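Local coordinates for galactofuranose-binding protein YtfQ (Escherichia coli, PDB 2VK2), which binds alpha- and beta-galactofuranose in the periplasm as the solute-binding component of the YtfQRT-YjfF ABC transporter, at residues A[3-9]-A[59-65]; A[51-55]-A[78-84]. All coordinates share one frame; numbering follows the deposited sequence.

Interaction 1 of 2, residues A[3-9]-A[59-65]; sequences LTVGFSQ and VDAIFIA
Val5 lays its CG1 methyl over the centre of the Phe63 ring, 3.7 Å from the centroid and 9° off the normal, a CH-pi contact. With CG1 anti to the backbone N (chi1 175°), that methyl faces the ring while CG2 packs on Ala61 CB. Phe7 crosses Phe63 at about a right angle: its CD1 lies 3.7 Å from Phe63 CB, while Phe63 O and Ala65 N come up to the ring edge, near its plane. Beneath them strands 4-9 and 61-64 run parallel, joined by the alternating bonds Gly6 N to Ala61 O, Phe63 N to Gly6 O, Ser8 N to Phe63 O and Ala65 N to Ser8 O. At the start of the pair Asp60 takes over: its OD2 accepts Thr4 N through the anti lone pair (2.8 Å, 169°), while Asp60 N returns a bond to Thr4 O. Leu3 CD2 rests 3.8 Å from Asp60 CG. With an alanine at Asp60, Thr4 N is likely to be left without its side-chain acceptor and Leu3 CD2 with only the CB to rest on. Backbone polarity is thus paired inside the sheet, while Val5 and Phe63 turn to helix 252-265, and Phe7 to Leu35 of the adjacent strand 34-39.

Interaction 2 of 2, residues A[51-55]-A[78-84]; sequences VRSFV and EAKDAEI
Glu78 and Arg52 open the contact with a side-on salt bridge between helices 73-81 and 44-57. Glu78 OE1 takes Arg52 NE at 3.0 Å through its syn lone pair, and OE2 takes NH2 at 3.1 Å, so each carboxylate oxygen holds one nitrogen. The two planes are nearly coplanar, 15° apart, although both bonds are bent. Arg52 reaches across because its chain is extended from CG to NE; on the way its CG passes 3.4 Å from Glu78 OE1. One residue on, Ala79 offers CA and CB to Val55 CG2, the CB at 4.0 Å. Val55 points toward the second helix with CG1 anti to the backbone N (chi1 170°), and the two methyls divide the work: CG2 meets Ala79, while CG1 meets Ala82 CB at 3.7 Å. At Glu83 the chain takes a positive phi, and Glu83 N to Lys80 O and Ile84 N to Ala79 O bind it back to the last turn. Past that turn Ile84 heads inward again, its CD1 lying 3.8 Å from Val55 CA, and its side chain also touches Ile62 of strand 61-64. The helix end is a Schellman motif, here turning the chain toward strand 86-89; the whole is the packing of neighbouring helices on one side of a parallel alpha/beta sheet, as in the Rossmann-like lobes of periplasmic binding proteins.

Overall arrangement
Interaction 1 is a buried contact in the middle of the parallel sheet; interaction 2 is partly buried, in the helical layer covering that sheet, with its centre about 10 Å from the centre of interaction 1. The segments alternate along the chain, since helix 44-57 precedes strand 61-64 and helix 73-81 follows it, linking strands and helices into successive crossovers. Phe54 CE2 packs on Gly6 C at 3.4 Å, and Ile84 CD1 on Val59 O. Main-chain hydrogen bonds dominate in 3-9/59-65, whereas 51-55/78-84 combines methyl packing with an outer salt bridge. Only interaction 1 approaches the sugar: Gln9 hydrogen-bonds Arg17, a galactofuranose-binding residue, and Ala65 touches Asp90.

Interaction 1 of 2, residues A[3-9]-A[59-65]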
ATOM      1  N   LEU A   3      12.919 -14.492  21.023  1.00 19.49           N
ATOM      2  CA  LEU A   3      13.293 -13.930  19.722  1.00 18.90           C
ATOM      3  C   LEU A   3      13.196 -12.411  19.746  1.00 17.77           C
ATOM      4  O   LEU A   3      12.252 -11.851  20.304  1.00 17.01           O
ATOM      5  CB  LEU A   3      12.392 -14.472  18.607  1.00 19.09           C
ATOM      6  CG  LEU A   3      12.536 -15.945  18.217  1.00 19.27           C
ATOM      7  CD1 LEU A   3      11.531 -16.287  17.127  1.00 19.21           C
ATOM      8  CD2 LEU A   3      13.952 -16.266  17.756  1.00 19.45           C
ATOM      9  N   THR A   4      14.186 -11.756  19.141  1.00 16.39           N
ATOM     10  CA  THR A   4      14.153 -10.314  18.918  1.00 15.21           C
ATOM     11  C   THR A   4      14.159 -10.050  17.416  1.00 13.58           C
ATOM     12  O   THR A   4      15.024 -10.551  16.695  1.00 12.61           O
ATOM     13  CB  THR A   4      15.357  -9.605  19.563  1.00 15.19           C
ATOM     14  OG1 THR A   4      15.320  -9.796  20.982  1.00 14.55           O
ATOM     15  CG2 THR A   4      15.334  -8.110  19.264  1.00 15.09           C
ATOM     16  N   VAL A   5      13.180  -9.273  16.957  1.00 11.57           N
ATOM     17  CA  VAL A   5      13.062  -8.913  15.549  1.00 10.26           C
ATOM     18  C   VAL A   5      13.231  -7.405  15.399  1.00  9.49           C
ATOM     19  O   VAL A   5      12.635  -6.628  16.143  1.00  9.25           O
ATOM     20  CB  VAL A   5      11.692  -9.343  14.978  1.00 10.10           C
ATOM     21  CG1 VAL A   5      11.523  -8.859  13.542  1.00  9.64           C
ATOM     22  CG2 VAL A   5      11.543 -10.853  15.055  1.00 10.24           C
ATOM     23  N   GLY A   6      14.068  -7.002  14.446  1.00  8.61           N
ATOM     24  CA  GLY A   6      14.209  -5.600  14.079  1.00  8.34           C
ATOM     25  C   GLY A   6      13.395  -5.347  12.828  1.00  8.21           C
ATOM     26  O   GLY A   6      13.610  -6.003  11.813  1.00  8.68           O
ATOM     27  N   PHE A   7      12.459  -4.404  12.903  1.00  8.03           N
ATOM     28  CA  PHE A   7      11.588  -4.064  11.779  1.00  7.90           C
ATOM     29  C   PHE A   7      11.932  -2.664  11.296  1.00  7.69           C
ATOM     30  O   PHE A   7      11.738  -1.684  12.018  1.00  7.67           O
ATOM     31  CB  PHE A   7      10.123  -4.167  12.227  1.00  8.39           C
ATOM     32  CG  PHE A   7       9.092  -3.756  11.188  1.00  8.61           C
ATOM     33  CD1 PHE A   7       9.353  -3.773   9.818  1.00  8.61           C
ATOM     34  CD2 PHE A   7       7.815  -3.393  11.609  1.00  9.10           C
ATOM     35  CE1 PHE A   7       8.367  -3.401   8.901  1.00  8.96           C
ATOM     36  CE2 PHE A   7       6.834  -3.029  10.699  1.00  9.57           C
ATOM     37  CZ  PHE A   7       7.109  -3.033   9.344  1.00  9.43           C
ATOM     38  N   SER A   8      12.483  -2.585  10.085  1.00  7.38           N
ATOM     39  CA  SER A   8      12.686  -1.312   9.410  1.00  7.53           C
ATOM     40  C   SER A   8      11.398  -0.942   8.686  1.00  7.60           C
ATOM     41  O   SER A   8      11.082  -1.494   7.630  1.00  7.75           O
ATOM     42  CB  SER A   8      13.850  -1.381   8.421  1.00  7.55           C
ATOM     43  OG  SER A   8      13.970  -0.151   7.728  1.00  7.86           O
ATOM     44  N   GLN A   9      10.663  -0.012   9.288  1.00  7.74           N
ATOM     45  CA  GLN A   9       9.379   0.463   8.794  1.00  7.96           C
ATOM     46  C   GLN A   9       9.612   1.717   7.945  1.00  8.16           C
ATOM     47  O   GLN A   9      10.536   2.489   8.211  1.00  8.60           O
ATOM     48  CB  GLN A   9       8.474   0.746  10.012  1.00  8.19           C
ATOM     49  CG  GLN A   9       7.052   1.246   9.749  1.00  8.15           C
ATOM     50  CD  GLN A   9       6.257   0.348   8.824  1.00  8.14           C
ATOM     51  OE1 GLN A   9       6.638   0.141   7.678  1.00  7.89           O
ATOM     52  NE2 GLN A   9       5.124  -0.164   9.306  1.00  7.48           N
ATOM     53  N   VAL A  59      20.194  -9.071  16.234  1.00  9.05           N
ATOM     54  CA  VAL A  59      18.798  -9.510  16.326  1.00  9.15           C
ATOM     55  C   VAL A  59      18.645 -10.863  15.632  1.00  9.06           C
ATOM     56  O   VAL A  59      19.490 -11.263  14.832  1.00  8.93           O
ATOM     57  CB  VAL A  59      17.815  -8.488  15.697  1.00  9.24           C
ATOM     58  CG1 VAL A  59      17.931  -7.136  16.385  1.00  9.77           C
ATOM     59  CG2 VAL A  59      18.040  -8.359  14.194  1.00  9.31           C
ATOM     60  N   ASP A  60      17.564 -11.569  15.946  1.00  9.01           N
ATOM     61  CA  ASP A  60      17.327 -12.900  15.387  1.00  9.18           C
ATOM     62  C   ASP A  60      16.793 -12.859  13.964  1.00  9.13           C
ATOM     63  O   ASP A  60      16.972 -13.805  13.205  1.00  9.60           O
ATOM     64  CB  ASP A  60      16.351 -13.680  16.263  1.00  9.44           C
ATOM     65  CG  ASP A  60      16.895 -13.926  17.643  1.00 10.14           C
ATOM     66  OD1 ASP A  60      17.796 -14.777  17.776  1.00 12.01           O
ATOM     67  OD2 ASP A  60      16.443 -13.257  18.591  1.00 10.00           O
ATOM     68  N   ALA A  61      16.116 -11.774  13.615  1.00  8.84           N
ATOM     69  CA  ALA A  61      15.550 -11.631  12.284  1.00  8.73           C
ATOM     70  C   ALA A  61      15.318 -10.165  12.012  1.00  8.32           C
ATOM     71  O   ALA A  61      15.170  -9.373  12.942  1.00  8.04           O
ATOM     72  CB  ALA A  61      14.249 -12.405  12.171  1.00  8.90           C
ATOM     73  N   ILE A  62      15.308  -9.812  10.732  1.00  8.10           N
ATOM     74  CA  ILE A  62      15.041  -8.448  10.301  1.00  8.11           C
ATOM     75  C   ILE A  62      13.845  -8.450   9.360  1.00  7.88           C
ATOM     76  O   ILE A  62      13.779  -9.251   8.432  1.00  7.95           O
ATOM     77  CB  ILE A  62      16.281  -7.823   9.623  1.00  8.11           C
ATOM     78  CG1 ILE A  62      17.382  -7.625  10.670  1.00  8.31           C
ATOM     79  CG2 ILE A  62      15.932  -6.486   8.966  1.00  8.75           C
ATOM     80  CD1 ILE A  62      18.751  -7.341  10.091  1.00  8.69           C
ATOM     81  N   PHE A  63      12.884  -7.575   9.644  1.00  7.57           N
ATOM     82  CA  PHE A  63      11.747  -7.337   8.762  1.00  7.47           C
ATOM     83  C   PHE A  63      11.995  -5.986   8.103  1.00  7.04           C
ATOM     84  O   PHE A  63      12.413  -5.040   8.768  1.00  7.29           O
ATOM     85  CB  PHE A  63      10.436  -7.255   9.555  1.00  7.77           C
ATOM     86  CG  PHE A  63       9.929  -8.572  10.112  1.00  7.82           C
ATOM     87  CD1 PHE A  63      10.656  -9.757  10.040  1.00  8.15           C
ATOM     88  CD2 PHE A  63       8.698  -8.594  10.758  1.00  8.23           C
ATOM     89  CE1 PHE A  63      10.141 -10.935  10.576  1.00  8.67           C
ATOM     90  CE2 PHE A  63       8.193  -9.760  11.297  1.00  8.79           C
ATOM     91  CZ  PHE A  63       8.909 -10.929  11.207  1.00  8.67           C
ATOM     92  N   ILE A  64      11.745  -5.889   6.801  1.00  7.11           N
ATOM     93  CA  ILE A  64      11.889  -4.620   6.095  1.00  7.13           C
ATOM     94  C   ILE A  64      10.654  -4.405   5.244  1.00  7.11           C
ATOM     95  O   ILE A  64      10.247  -5.307   4.524  1.00  7.55           O
ATOM     96  CB  ILE A  64      13.107  -4.606   5.140  1.00  7.17           C
ATOM     97  CG1 ILE A  64      14.408  -4.933   5.879  1.00  6.90           C
ATOM     98  CG2 ILE A  64      13.228  -3.249   4.445  1.00  7.59           C
ATOM     99  CD1 ILE A  64      15.569  -5.207   4.939  1.00  7.49           C
ATOM    100  N   ALA A  65      10.062  -3.218   5.340  1.00  7.21           N
ATOM    101  CA  ALA A  65       9.085  -2.761   4.356  1.00  7.08           C
ATOM    102  C   ALA A  65       9.858  -1.840   3.418  1.00  7.06           C
ATOM    103  O   ALA A  65      10.108  -0.690   3.760  1.00  7.51           O
ATOM    104  CB  ALA A  65       7.943  -2.023   5.038  1.00  7.31           C
TER

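Interaction 2 of 2, residues A[51-55]-A[78-84]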
ATOM      1  N   VAL A  51      18.749  -1.156   9.292  1.00  8.14           N
ATOM      2  CA  VAL A  51      19.071  -2.557   9.045  1.00  8.37           C
ATOM      3  C   VAL A  51      20.498  -2.862   9.497  1.00  8.59           C
ATOM      4  O   VAL A  51      20.741  -3.876  10.153  1.00  8.44           O
ATOM      5  CB  VAL A  51      18.876  -2.928   7.563  1.00  8.35           C
ATOM      6  CG1 VAL A  51      19.389  -4.329   7.276  1.00  8.80           C
ATOM      7  CG2 VAL A  51      17.405  -2.810   7.188  1.00  8.89           C
ATOM      8  N   ARG A  52      21.431  -1.974   9.172  1.00  8.55           N
ATOM      9  CA  ARG A  52      22.817  -2.129   9.621  1.00  9.32           C
ATOM     10  C   ARG A  52      22.934  -2.147  11.138  1.00  9.09           C
ATOM     11  O   ARG A  52      23.712  -2.928  11.690  1.00  9.16           O
ATOM     12  CB  ARG A  52      23.707  -1.039   9.025  1.00  9.33           C
ATOM     13  CG  ARG A  52      24.000  -1.306   7.581  1.00 10.46           C
ATOM     14  CD  ARG A  52      24.872  -0.262   6.932  1.00 11.61           C
ATOM     15  NE  ARG A  52      25.166  -0.673   5.559  1.00 13.22           N
ATOM     16  CZ  ARG A  52      25.427   0.150   4.547  1.00 13.65           C
ATOM     17  NH1 ARG A  52      25.429   1.466   4.712  1.00 14.23           N
ATOM     18  NH2 ARG A  52      25.671  -0.357   3.346  1.00 14.36           N
ATOM     19  N   SER A  53      22.159  -1.304  11.813  1.00  8.88           N
ATOM     20  CA  SER A  53      22.136  -1.306  13.274  1.00  9.15           C
ATOM     21  C   SER A  53      21.599  -2.631  13.815  1.00  8.71           C
ATOM     22  O   SER A  53      22.167  -3.192  14.750  1.00  8.67           O
ATOM     23  CB  SER A  53      21.300  -0.143  13.806  1.00  9.49           C
ATOM     24  OG  SER A  53      21.275  -0.143  15.222  1.00 11.16           O
ATOM     25  N   PHE A  54      20.513  -3.131  13.232  1.00  8.03           N
ATOM     26  CA  PHE A  54      19.952  -4.414  13.656  1.00  8.18           C
ATOM     27  C   PHE A  54      20.956  -5.551  13.470  1.00  8.12           C
ATOM     28  O   PHE A  54      21.056  -6.436  14.318  1.00  7.79           O
ATOM     29  CB  PHE A  54      18.664  -4.742  12.891  1.00  8.32           C
ATOM     30  CG  PHE A  54      17.497  -3.832  13.207  1.00  8.50           C
ATOM     31  CD1 PHE A  54      17.256  -3.371  14.500  1.00  8.84           C
ATOM     32  CD2 PHE A  54      16.610  -3.470  12.202  1.00  8.74           C
ATOM     33  CE1 PHE A  54      16.164  -2.548  14.769  1.00  9.46           C
ATOM     34  CE2 PHE A  54      15.517  -2.653  12.475  1.00  9.15           C
ATOM     35  CZ  PHE A  54      15.302  -2.192  13.756  1.00  9.43           C
ATOM     36  N   VAL A  55      21.696  -5.529  12.364  1.00  8.03           N
ATOM     37  CA  VAL A  55      22.738  -6.528  12.118  1.00  8.35           C
ATOM     38  C   VAL A  55      23.822  -6.442  13.192  1.00  8.44           C
ATOM     39  O   VAL A  55      24.207  -7.456  13.772  1.00  8.52           O
ATOM     40  CB  VAL A  55      23.370  -6.371  10.715  1.00  8.28           C
ATOM     41  CG1 VAL A  55      24.616  -7.245  10.583  1.00  8.83           C
ATOM     42  CG2 VAL A  55      22.353  -6.712   9.637  1.00  9.01           C
ATOM     43  N   GLU A  78      25.050  -7.909   3.640  1.00 10.18           N
ATOM     44  CA  GLU A  78      25.548  -7.769   5.006  1.00 10.58           C
ATOM     45  C   GLU A  78      24.731  -8.607   5.996  1.00 10.19           C
ATOM     46  O   GLU A  78      25.295  -9.295   6.845  1.00 10.21           O
ATOM     47  CB  GLU A  78      25.564  -6.297   5.428  1.00 10.60           C
ATOM     48  CG  GLU A  78      26.579  -5.462   4.656  1.00 11.72           C
ATOM     49  CD  GLU A  78      26.418  -3.970   4.873  1.00 12.55           C
ATOM     50  OE1 GLU A  78      25.882  -3.572   5.925  1.00 14.79           O
ATOM     51  OE2 GLU A  78      26.842  -3.194   3.991  1.00 15.65           O
ATOM     52  N   ALA A  79      23.406  -8.551   5.888  1.00  9.97           N
ATOM     53  CA  ALA A  79      22.544  -9.360   6.749  1.00  9.90           C
ATOM     54  C   ALA A  79      22.750 -10.856   6.505  1.00 10.23           C
ATOM     55  O   ALA A  79      22.766 -11.646   7.448  1.00  9.92           O
ATOM     56  CB  ALA A  79      21.079  -8.988   6.547  1.00  9.63           C
ATOM     57  N   LYS A  80      22.908 -11.240   5.242  1.00 10.75           N
ATOM     58  CA  LYS A  80      23.126 -12.645   4.905  1.00 11.65           C
ATOM     59  C   LYS A  80      24.462 -13.148   5.445  1.00 11.81           C
ATOM     60  O   LYS A  80      24.530 -14.249   5.986  1.00 11.72           O
ATOM     61  CB  LYS A  80      23.051 -12.870   3.397  1.00 12.23           C
ATOM     62  CG  LYS A  80      23.165 -14.333   3.018  1.00 13.27           C
ATOM     63  CD  LYS A  80      22.541 -14.623   1.676  1.00 14.81           C
ATOM     64  CE  LYS A  80      22.676 -16.092   1.342  1.00 15.54           C
ATOM     65  NZ  LYS A  80      22.119 -16.407   0.007  1.00 16.94           N
ATOM     66  N   ASP A  81      25.508 -12.336   5.320  1.00 12.02           N
ATOM     67  CA  ASP A  81      26.818 -12.682   5.880  1.00 12.63           C
ATOM     68  C   ASP A  81      26.760 -12.825   7.404  1.00 12.52           C
ATOM     69  O   ASP A  81      27.490 -13.636   7.981  1.00 12.90           O
ATOM     70  CB  ASP A  81      27.874 -11.643   5.482  1.00 13.09           C
ATOM     71  CG  ASP A  81      28.278 -11.738   4.014  1.00 14.84           C
ATOM     72  OD1 ASP A  81      27.967 -12.752   3.354  1.00 16.78           O
ATOM     73  OD2 ASP A  81      28.915 -10.786   3.518  1.00 17.51           O
ATOM     74  N   ALA A  82      25.883 -12.053   8.047  1.00 12.27           N
ATOM     75  CA  ALA A  82      25.663 -12.146   9.492  1.00 12.18           C
ATOM     76  C   ALA A  82      24.723 -13.296   9.867  1.00 12.23           C
ATOM     77  O   ALA A  82      24.475 -13.530  11.050  1.00 12.14           O
ATOM     78  CB  ALA A  82      25.108 -10.830  10.019  1.00 12.27           C
ATOM     79  N   GLU A  83      24.197 -13.998   8.862  1.00 12.43           N
ATOM     80  CA  GLU A  83      23.285 -15.126   9.054  1.00 13.02           C
ATOM     81  C   GLU A  83      22.005 -14.723   9.791  1.00 12.03           C
ATOM     82  O   GLU A  83      21.480 -15.473  10.611  1.00 12.20           O
ATOM     83  CB  GLU A  83      24.001 -16.292   9.753  1.00 13.25           C
ATOM     84  CG  GLU A  83      25.239 -16.770   8.997  1.00 14.56           C
ATOM     85  CD  GLU A  83      25.963 -17.903   9.697  1.00 15.32           C
ATOM     86  OE1 GLU A  83      25.291 -18.825  10.204  1.00 18.53           O
ATOM     87  OE2 GLU A  83      27.212 -17.869   9.728  1.00 18.68           O
ATOM     88  N   ILE A  84      21.500 -13.534   9.468  1.00 11.00           N
ATOM     89  CA  ILE A  84      20.252 -13.034  10.029  1.00 10.37           C
ATOM     90  C   ILE A  84      19.195 -13.053   8.924  1.00  9.89           C
ATOM     91  O   ILE A  84      19.330 -12.330   7.932  1.00  9.85           O
ATOM     92  CB  ILE A  84      20.420 -11.602  10.576  1.00 10.17           C
ATOM     93  CG1 ILE A  84      21.442 -11.586  11.717  1.00 10.42           C
ATOM     94  CG2 ILE A  84      19.078 -11.047  11.062  1.00 10.28           C
ATOM     95  CD1 ILE A  84      21.801 -10.204  12.204  1.00 10.70           C
TER